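Local coordinates for peptide-binding protein (Photobacterium damsela subsp. piscicida, PDB 6SQX) that cleaves the peptidoglycan of potentially competing bacteria as a secreted endopeptidase of the NlpC/P60 family, at residues A149-P155 with T206-V210; T156-N162 with F173-Q177. The contacts are given in a common frame with arbitrary orientation. Numbering follows the deposited sequence.

Overall arrangement
Both contacts belong to the SH3b-type domain, and their centres lie about 11 Å apart. Contact 1 joins strand 149-152 to strand 206-211, the edge of the domain's five-stranded sheet. Contact 2 zips together the two ends of the long excursion that leaves strand 149-152 and returns as strand 177-181. The two meet directly: Ser153 N probably donates a hydrogen bond to Ile176 O at 2.8 Å, and Arg152 NH1 reaches Gln177 OE1 at 2.8 Å. Both also touch the NlpC/P60 family region, Gln150 hydrogen-bonding to Asp319 and Gln177 to Gly316, not far in sequence from Cys324, which is oxidised to the sulfonic acid.

Contact 1: residues A149-P155 with T206-V210; sequences AQVRSLP and TLGWV. With EDO (1,2-ethanediol), chain I.
Set the strand 149-152 across the strand 206-210 so that their axes come within 4.4 Å and their N-to-C directions diverge by 112°. So steep a crossing yields a single antiparallel bridge: Arg152 and Trp209 form a hydrogen-bonded pair, CA to CA 4.9 Å, with Arg152 N to Trp209 O and Trp209 N to Arg152 O both 2.8 Å. Val151 CA adds a CA-H...O contact to Trp209 O at 3.5 Å.

One bump is Val151, chi1 t. Its CG1 drops into the hollow above Gly208, 3.4 Å from Gly208 CA and 3.6 Å from Thr206 CG2. A CB on Gly208 would lie 2.5 Å from Val151 CG1, and the backbone there (phi 167°, psi -173°) is itself one that a side chain would obstruct. Val210 CG1 fills the next gap, 3.8 Å from both Val151 CG2 and Ala149 CB.

The topology is consistent with an SH3-like barrel: strand 206-211 edges the five-stranded sheet, and the pair 149-152 and 177-181 packs across it, bridged at Trp209.

Past the bridge the chain 153-155 curls round the other large bump, the Trp209 indole (chi1 m, chi2 83°). Pro155 CD sits squarely over the five-membered ring, 3.6 Å from its centroid and 3° off the normal, a CH-pi contact, while Ser153 O meets the ring edge 3.5 Å from Trp209 CD1. Met126 of helix 118-126 packs against Pro155 and Trp209, and Glu94 takes the Trp209 NE1 hydrogen bond. An ethanediol, probably from the crystallisation liquor, donates from O2 to Leu207 O at 2.8 Å.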
ATOM      1  N   ALA A 149       2.086   9.363  -8.281  1.00 18.96           N
ATOM      2  CA  ALA A 149       1.216   8.858  -9.330  1.00 18.66           C
ATOM      3  C   ALA A 149       0.193   7.853  -8.802  1.00 17.72           C
ATOM      4  O   ALA A 149       0.534   6.961  -8.010  1.00 18.39           O
ATOM      5  CB  ALA A 149       2.079   8.210 -10.426  1.00 18.95           C
ATOM      6  N   GLN A 150      -1.048   7.984  -9.272  1.00 17.54           N
ATOM      7  CA  GLN A 150      -2.057   6.950  -9.057  1.00 18.20           C
ATOM      8  C   GLN A 150      -1.978   5.941 -10.192  1.00 19.15           C
ATOM      9  O   GLN A 150      -2.268   6.279 -11.347  1.00 20.68           O
ATOM     10  CB  GLN A 150      -3.457   7.570  -8.980  1.00 20.27           C
ATOM     11  CG  GLN A 150      -3.569   8.444  -7.699  1.00 22.91           C
ATOM     12  CD  GLN A 150      -4.924   8.939  -7.445  1.00 26.49           C
ATOM     13  OE1 GLN A 150      -5.792   8.203  -6.995  1.00 28.22           O
ATOM     14  NE2 GLN A 150      -5.149  10.212  -7.764  1.00 29.32           N
ATOM     15  N   VAL A 151      -1.544   4.716  -9.865  1.00 18.40           N
ATOM     16  CA  VAL A 151      -1.382   3.675 -10.875  1.00 18.47           C
ATOM     17  C   VAL A 151      -2.756   3.098 -11.157  1.00 17.52           C
ATOM     18  O   VAL A 151      -3.521   2.754 -10.226  1.00 17.89           O
ATOM     19  CB  VAL A 151      -0.421   2.583 -10.378  1.00 18.52           C
ATOM     20  CG1 VAL A 151      -0.268   1.479 -11.491  1.00 19.60           C
ATOM     21  CG2 VAL A 151       0.938   3.200 -10.030  1.00 18.38           C
ATOM     22  N   ARG A 152      -3.063   2.973 -12.442  1.00 18.78           N
ATOM     23  CA  ARG A 152      -4.387   2.600 -12.926  1.00 19.06           C
ATOM     24  C   ARG A 152      -4.308   1.282 -13.711  1.00 19.40           C
ATOM     25  O   ARG A 152      -3.333   1.038 -14.433  1.00 20.29           O
ATOM     26  CB  ARG A 152      -4.916   3.701 -13.903  1.00 19.33           C
ATOM     27  CG  ARG A 152      -4.831   5.170 -13.350  1.00 19.61           C
ATOM     28  CD  ARG A 152      -5.813   5.414 -12.184  1.00 20.49           C
ATOM     29  NE  ARG A 152      -7.183   5.472 -12.695  1.00 19.64           N
ATOM     30  CZ  ARG A 152      -8.279   5.401 -11.952  1.00 19.52           C
ATOM     31  NH1 ARG A 152      -8.143   5.242 -10.628  1.00 19.77           N
ATOM     32  NH2 ARG A 152      -9.486   5.481 -12.525  1.00 20.89           N
ATOM     33  N   SER A 153      -5.351   0.456 -13.616  1.00 18.93           N
ATOM     34  CA  SER A 153      -5.280  -0.814 -14.336  1.00 20.13           C
ATOM     35  C   SER A 153      -5.473  -0.649 -15.836  1.00 20.64           C
ATOM     36  O   SER A 153      -5.090  -1.550 -16.595  1.00 20.85           O
ATOM     37  CB  SER A 153      -6.300  -1.781 -13.774  1.00 21.09           C
ATOM     38  OG  SER A 153      -7.621  -1.379 -14.065  1.00 21.61           O
ATOM     39  N   LEU A 154      -6.103   0.431 -16.283  1.00 21.17           N
ATOM     40  CA  LEU A 154      -6.305   0.815 -17.672  1.00 22.21           C
ATOM     41  C   LEU A 154      -5.914   2.278 -17.778  1.00 21.99           C
ATOM     42  O   LEU A 154      -5.996   3.006 -16.782  1.00 21.60           O
ATOM     43  CB  LEU A 154      -7.790   0.705 -18.043  1.00 24.35           C
ATOM     44  CG  LEU A 154      -8.368  -0.710 -18.063  1.00 25.47           C
ATOM     45  CD1 LEU A 154      -9.876  -0.638 -18.283  1.00 26.93           C
ATOM     46  CD2 LEU A 154      -7.681  -1.541 -19.171  1.00 24.45           C
ATOM     47  N   PRO A 155      -5.511   2.741 -18.952  1.00 21.92           N
ATOM     48  CA  PRO A 155      -5.048   4.151 -19.070  1.00 21.51           C
ATOM     49  C   PRO A 155      -6.214   5.125 -19.139  1.00 22.11           C
ATOM     50  O   PRO A 155      -6.597   5.630 -20.206  1.00 24.11           O
ATOM     51  CB  PRO A 155      -4.234   4.136 -20.367  1.00 21.87           C
ATOM     52  CG  PRO A 155      -4.861   3.013 -21.188  1.00 23.37           C
ATOM     53  CD  PRO A 155      -5.191   1.947 -20.154  1.00 22.99           C
ATOM     54  N   THR A 206       4.122  -3.298  -8.216  1.00 19.59           N
ATOM     55  CA  THR A 206       2.890  -2.911  -8.905  1.00 19.82           C
ATOM     56  C   THR A 206       3.125  -2.778 -10.408  1.00 19.50           C
ATOM     57  O   THR A 206       4.196  -2.324 -10.844  1.00 20.01           O
ATOM     58  CB  THR A 206       2.350  -1.555  -8.333  1.00 21.94           C
ATOM     59  OG1 THR A 206       1.716  -1.778  -7.072  1.00 21.39           O
ATOM     60  CG2 THR A 206       1.343  -0.909  -9.272  1.00 24.68           C
ATOM     61  N   LEU A 207       2.110  -3.170 -11.191  1.00 19.56           N
ATOM     62  CA  LEU A 207       2.081  -3.009 -12.637  1.00 18.80           C
ATOM     63  C   LEU A 207       0.870  -2.157 -12.989  1.00 18.87           C
ATOM     64  O   LEU A 207      -0.236  -2.435 -12.522  1.00 20.63           O
ATOM     65  CB  LEU A 207       1.897  -4.371 -13.310  1.00 19.85           C
ATOM     66  CG  LEU A 207       1.573  -4.399 -14.813  1.00 20.85           C
ATOM     67  CD1 LEU A 207       2.849  -4.002 -15.642  1.00 21.68           C
ATOM     68  CD2 LEU A 207       1.084  -5.808 -15.218  1.00 22.72           C
ATOM     69  N   GLY A 208       1.052  -1.141 -13.823  1.00 19.50           N
ATOM     70  CA  GLY A 208      -0.118  -0.432 -14.308  1.00 19.63           C
ATOM     71  C   GLY A 208       0.239   0.879 -14.981  1.00 18.44           C
ATOM     72  O   GLY A 208       1.395   1.163 -15.238  1.00 19.47           O
ATOM     73  N   TRP A 209      -0.799   1.640 -15.319  1.00 19.24           N
ATOM     74  CA  TRP A 209      -0.662   2.818 -16.160  1.00 19.24           C
ATOM     75  C   TRP A 209      -0.636   4.092 -15.319  1.00 19.28           C
ATOM     76  O   TRP A 209      -1.383   4.231 -14.332  1.00 20.31           O
ATOM     77  CB  TRP A 209      -1.861   2.912 -17.109  1.00 19.39           C
ATOM     78  CG  TRP A 209      -1.980   1.732 -18.078  1.00 19.94           C
ATOM     79  CD1 TRP A 209      -2.552   0.518 -17.823  1.00 20.69           C
ATOM     80  CD2 TRP A 209      -1.512   1.683 -19.431  1.00 21.44           C
ATOM     81  NE1 TRP A 209      -2.448  -0.299 -18.937  1.00 21.46           N
ATOM     82  CE2 TRP A 209      -1.840   0.403 -19.943  1.00 21.13           C
ATOM     83  CE3 TRP A 209      -0.863   2.598 -20.259  1.00 22.92           C
ATOM     84  CZ2 TRP A 209      -1.535   0.011 -21.254  1.00 22.79           C
ATOM     85  CZ3 TRP A 209      -0.542   2.206 -21.556  1.00 23.02           C
ATOM     86  CH2 TRP A 209      -0.901   0.933 -22.047  1.00 23.58           C
ATOM     87  N   VAL A 210       0.193   5.044 -15.739  1.00 18.96           N
ATOM     88  CA  VAL A 210       0.308   6.349 -15.075  1.00 19.09           C
ATOM     89  C   VAL A 210       0.412   7.406 -16.160  1.00 19.30           C
ATOM     90  O   VAL A 210       0.780   7.103 -17.298  1.00 20.70           O
ATOM     91  CB  VAL A 210       1.562   6.434 -14.182  1.00 20.13           C
ATOM     92  CG1 VAL A 210       1.482   5.449 -12.990  1.00 19.31           C
ATOM     93  CG2 VAL A 210       2.834   6.238 -15.050  1.00 20.22           C
TER
HETATM   94  C1  EDO I 507      -3.396  -5.767 -14.058  1.00 46.63           C
HETATM   95  O1  EDO I 507      -4.506  -4.908 -14.364  1.00 37.91           O
HETATM   96  C2  EDO I 507      -2.346  -4.924 -13.352  1.00 34.23           C
HETATM   97  O2  EDO I 507      -2.342  -3.641 -13.970  1.00 28.15           O

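Contact 2: residues T156-N162 with F173-Q177; sequences TSDAFYN and FDYIQ. With EDO (1,2-ethanediol), chain H; EDO (1,2-ethanediol), chain P.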
ATOM      1  N   THR A 156      -6.786   5.392 -17.961  1.00 21.36           N
ATOM      2  CA  THR A 156      -7.918   6.302 -17.857  1.00 21.58           C
ATOM      3  C   THR A 156      -8.010   6.790 -16.426  1.00 21.50           C
ATOM      4  O   THR A 156      -7.698   6.048 -15.484  1.00 22.08           O
ATOM      5  CB  THR A 156      -9.256   5.631 -18.248  1.00 23.00           C
ATOM      6  OG1 THR A 156     -10.348   6.574 -18.175  1.00 23.88           O
ATOM      7  CG2 THR A 156      -9.561   4.443 -17.344  1.00 22.46           C
ATOM      8  N   SER A 157      -8.401   8.056 -16.291  1.00 21.21           N
ATOM      9  CA  SER A 157      -8.731   8.619 -14.992  0.56 22.59           C
ATOM     10  C   SER A 157     -10.184   8.380 -14.620  1.00 22.48           C
ATOM     11  O   SER A 157     -10.581   8.687 -13.485  1.00 24.64           O
ATOM     12  CB  SER A 157      -8.414  10.115 -14.960  0.56 26.02           C
ATOM     13  OG  SER A 157      -9.110  10.791 -15.988  0.56 27.74           O
ATOM     14  N   ASP A 158     -10.976   7.847 -15.539  1.00 21.92           N
ATOM     15  CA  ASP A 158     -12.368   7.559 -15.239  1.00 20.49           C
ATOM     16  C   ASP A 158     -12.420   6.334 -14.345  1.00 20.97           C
ATOM     17  O   ASP A 158     -11.491   5.516 -14.340  1.00 21.35           O
ATOM     18  CB  ASP A 158     -13.109   7.280 -16.538  1.00 23.26           C
ATOM     19  CG  ASP A 158     -14.622   7.502 -16.412  1.00 26.24           C
ATOM     20  OD1 ASP A 158     -15.085   7.889 -15.307  1.00 25.06           O
ATOM     21  OD2 ASP A 158     -15.357   7.304 -17.410  1.00 29.05           O
ATOM     22  N   ALA A 159     -13.473   6.258 -13.527  1.00 20.22           N
ATOM     23  CA  ALA A 159     -13.629   5.214 -12.524  1.00 20.07           C
ATOM     24  C   ALA A 159     -14.444   4.059 -13.070  1.00 20.97           C
ATOM     25  O   ALA A 159     -15.201   4.205 -14.044  1.00 22.69           O
ATOM     26  CB  ALA A 159     -14.351   5.771 -11.291  1.00 20.58           C
ATOM     27  N   PHE A 160     -14.314   2.906 -12.393  1.00 20.54           N
ATOM     28  CA  PHE A 160     -15.309   1.828 -12.489  1.00 20.88           C
ATOM     29  C   PHE A 160     -15.777   1.536 -11.071  1.00 20.54           C
ATOM     30  O   PHE A 160     -15.032   0.924 -10.290  1.00 22.16           O
ATOM     31  CB  PHE A 160     -14.761   0.538 -13.122  1.00 22.10           C
ATOM     32  CG  PHE A 160     -15.817  -0.529 -13.277  1.00 23.58           C
ATOM     33  CD1 PHE A 160     -16.138  -1.380 -12.228  1.00 25.94           C
ATOM     34  CD2 PHE A 160     -16.516  -0.641 -14.449  1.00 26.15           C
ATOM     35  CE1 PHE A 160     -17.140  -2.330 -12.342  1.00 29.69           C
ATOM     36  CE2 PHE A 160     -17.525  -1.595 -14.583  1.00 28.20           C
ATOM     37  CZ  PHE A 160     -17.831  -2.440 -13.523  1.00 29.47           C
ATOM     38  N   TYR A 161     -16.989   1.995 -10.752  1.00 18.94           N
ATOM     39  CA  TYR A 161     -17.666   1.695  -9.500  1.00 18.75           C
ATOM     40  C   TYR A 161     -18.779   0.692  -9.747  1.00 20.42           C
ATOM     41  O   TYR A 161     -19.419   0.698 -10.804  1.00 20.39           O
ATOM     42  CB  TYR A 161     -18.325   2.952  -8.931  1.00 19.32           C
ATOM     43  CG  TYR A 161     -17.369   4.031  -8.509  1.00 18.97           C
ATOM     44  CD1 TYR A 161     -16.503   3.844  -7.408  1.00 19.15           C
ATOM     45  CD2 TYR A 161     -17.386   5.263  -9.153  1.00 19.58           C
ATOM     46  CE1 TYR A 161     -15.630   4.849  -7.006  1.00 20.12           C
ATOM     47  CE2 TYR A 161     -16.553   6.309  -8.730  1.00 21.18           C
ATOM     48  CZ  TYR A 161     -15.657   6.082  -7.675  1.00 21.00           C
ATOM     49  OH  TYR A 161     -14.815   7.090  -7.253  1.00 23.25           O
ATOM     50  N   ASN A 162     -19.016  -0.164  -8.758  1.00 20.22           N
ATOM     51  CA  ASN A 162     -20.307  -0.840  -8.699  1.00 20.25           C
ATOM     52  C   ASN A 162     -21.354   0.147  -8.155  1.00 20.03           C
ATOM     53  O   ASN A 162     -21.021   1.269  -7.762  1.00 20.63           O
ATOM     54  CB  ASN A 162     -20.204  -2.082  -7.816  1.00 22.52           C
ATOM     55  CG  ASN A 162     -19.345  -3.195  -8.458  1.00 23.94           C
ATOM     56  OD1 ASN A 162     -19.474  -3.486  -9.663  1.00 25.39           O
ATOM     57  ND2 ASN A 162     -18.474  -3.800  -7.660  1.00 25.19           N
ATOM     58  N   PHE A 173     -14.053   2.931  -3.759  1.00 16.40           N
ATOM     59  CA  PHE A 173     -13.853   1.641  -4.432  1.00 16.22           C
ATOM     60  C   PHE A 173     -13.994   1.755  -5.955  1.00 17.33           C
ATOM     61  O   PHE A 173     -14.864   1.133  -6.586  1.00 18.49           O
ATOM     62  CB  PHE A 173     -14.820   0.629  -3.833  1.00 16.64           C
ATOM     63  CG  PHE A 173     -14.557   0.353  -2.388  1.00 17.11           C
ATOM     64  CD1 PHE A 173     -13.472  -0.443  -1.992  1.00 17.87           C
ATOM     65  CD2 PHE A 173     -15.320   0.986  -1.380  1.00 18.24           C
ATOM     66  CE1 PHE A 173     -13.176  -0.661  -0.636  1.00 19.01           C
ATOM     67  CE2 PHE A 173     -15.044   0.750  -0.028  1.00 19.08           C
ATOM     68  CZ  PHE A 173     -13.958  -0.054   0.345  1.00 19.61           C
ATOM     69  N   ASP A 174     -13.091   2.553  -6.537  1.00 18.33           N
ATOM     70  CA  ASP A 174     -12.886   2.596  -7.987  1.00 17.64           C
ATOM     71  C   ASP A 174     -11.943   1.458  -8.334  1.00 18.59           C
ATOM     72  O   ASP A 174     -10.769   1.506  -7.995  1.00 19.42           O
ATOM     73  CB  ASP A 174     -12.240   3.943  -8.329  1.00 18.84           C
ATOM     74  CG  ASP A 174     -11.752   4.031  -9.780  1.00 19.56           C
ATOM     75  OD1 ASP A 174     -12.008   3.089 -10.573  1.00 19.48           O
ATOM     76  OD2 ASP A 174     -11.113   5.040 -10.123  1.00 20.36           O
ATOM     77  N   TYR A 175     -12.461   0.429  -9.014  1.00 17.68           N
ATOM     78  CA  TYR A 175     -11.643  -0.766  -9.186  1.00 19.07           C
ATOM     79  C   TYR A 175     -10.505  -0.583 -10.175  1.00 18.64           C
ATOM     80  O   TYR A 175      -9.610  -1.443 -10.207  1.00 19.79           O
ATOM     81  CB  TYR A 175     -12.547  -1.962  -9.540  1.00 20.80           C
ATOM     82  CG  TYR A 175     -13.374  -2.330  -8.325  1.00 23.10           C
ATOM     83  CD1 TYR A 175     -12.781  -2.940  -7.210  1.00 24.82           C
ATOM     84  CD2 TYR A 175     -14.708  -1.947  -8.221  1.00 22.85           C
ATOM     85  CE1 TYR A 175     -13.544  -3.217  -6.050  1.00 24.90           C
ATOM     86  CE2 TYR A 175     -15.461  -2.239  -7.097  1.00 24.15           C
ATOM     87  CZ  TYR A 175     -14.863  -2.859  -6.013  1.00 25.99           C
ATOM     88  OH  TYR A 175     -15.607  -3.130  -4.879  1.00 28.11           O
ATOM     89  N   ILE A 176     -10.494   0.517 -10.942  1.00 18.60           N
ATOM     90  CA  ILE A 176      -9.348   0.839 -11.799  0.59 18.67           C
ATOM     91  C   ILE A 176      -8.151   1.289 -10.979  1.00 18.20           C
ATOM     92  O   ILE A 176      -7.008   1.234 -11.456  1.00 20.38           O
ATOM     93  CB  ILE A 176      -9.725   1.920 -12.835  0.59 19.63           C
ATOM     94  CG1 ILE A 176     -11.002   1.545 -13.593  0.59 20.67           C
ATOM     95  CG2 ILE A 176      -8.566   2.204 -13.796  0.59 20.49           C
ATOM     96  CD1 ILE A 176     -10.924   0.231 -14.328  0.59 20.51           C
ATOM     97  N   GLN A 177      -8.375   1.746  -9.743  1.00 17.36           N
ATOM     98  CA  GLN A 177      -7.308   2.311  -8.933  1.00 18.06           C
ATOM     99  C   GLN A 177      -6.476   1.207  -8.275  1.00 18.93           C
ATOM    100  O   GLN A 177      -7.019   0.374  -7.531  1.00 19.65           O
ATOM    101  CB  GLN A 177      -7.939   3.219  -7.877  1.00 17.74           C
ATOM    102  CG  GLN A 177      -6.866   3.891  -6.938  1.00 18.74           C
ATOM    103  CD  GLN A 177      -5.721   4.583  -7.737  1.00 19.13           C
ATOM    104  OE1 GLN A 177      -5.982   5.228  -8.793  1.00 20.29           O
ATOM    105  NE2 GLN A 177      -4.462   4.409  -7.269  1.00 18.95           N
TER
HETATM  106  C1  EDO H 506     -15.390  -4.921  -9.895  1.00 30.04           C
HETATM  107  O1  EDO H 506     -16.017  -5.853 -10.798  1.00 37.20           O
HETATM  108  C2  EDO H 506     -15.290  -5.532  -8.507  1.00 31.82           C
HETATM  109  O2  EDO H 506     -16.625  -5.862  -8.053  1.00 29.88           O
HETATM  110  C1  EDO P 514     -14.044  -4.262  -1.354  1.00 52.66           C
HETATM  111  O1  EDO P 514     -13.664  -4.559  -2.689  1.00 54.14           O
HETATM  112  C2  EDO P 514     -15.309  -3.435  -1.489  1.00 43.75           C
HETATM  113  O2  EDO P 514     -15.905  -3.227  -0.206  1.00 37.27           O
HETATM  114  O   HOH W   1     -11.447   7.732 -10.390  1.00 37.05           O
HETATM  115  O   HOH W   2     -17.565   0.336  -6.192  1.00 19.16           O
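Neither 156-162 nor 173-177 is a regular strand, yet they run roughly opposed, 143° apart, as the two legs of the long loop between strands 149-152 and 177-181, a loop that probably corresponds to the RT loop of SH3-like domains. Asp174, chi1 t with chi2 near 0°, aims its carboxylate at the other leg: OD1 accepts from Phe160 N at 2.9 Å and from Ile176 N, two residues on, at 3.0 Å. The second bond makes an Asx turn at the start of the type I turn 174-177. Tyr175 N returns a bond to Phe160 O, also 2.9 Å.

Phe160 in t lays its CB 3.9 Å from Ile176 CG1. Its ring edge comes to Tyr175, Phe160 CD1 to Tyr175 CD2 4.3 Å. Tyr161, in m, folds back so that CD1 lies 3.3 Å from Phe173 O. Asn162, also m, brings ND2 to 3.4 Å from Tyr175 CE2; that amide donates to O2 of an ethanediol (2.8 Å), whose C1 lies over the Tyr175 ring, and pairs with Glu169 too. Water 2 links Asn162 N to Phe173 O.

Asp174 OD2 accepts a hydrogen bond from water 1 at 2.7 Å and forms a salt bridge with Arg152. One buried carboxylate thus pins the turn, the opposite leg and the arginine of strand 149-152 together, its charge balanced rather than stranded.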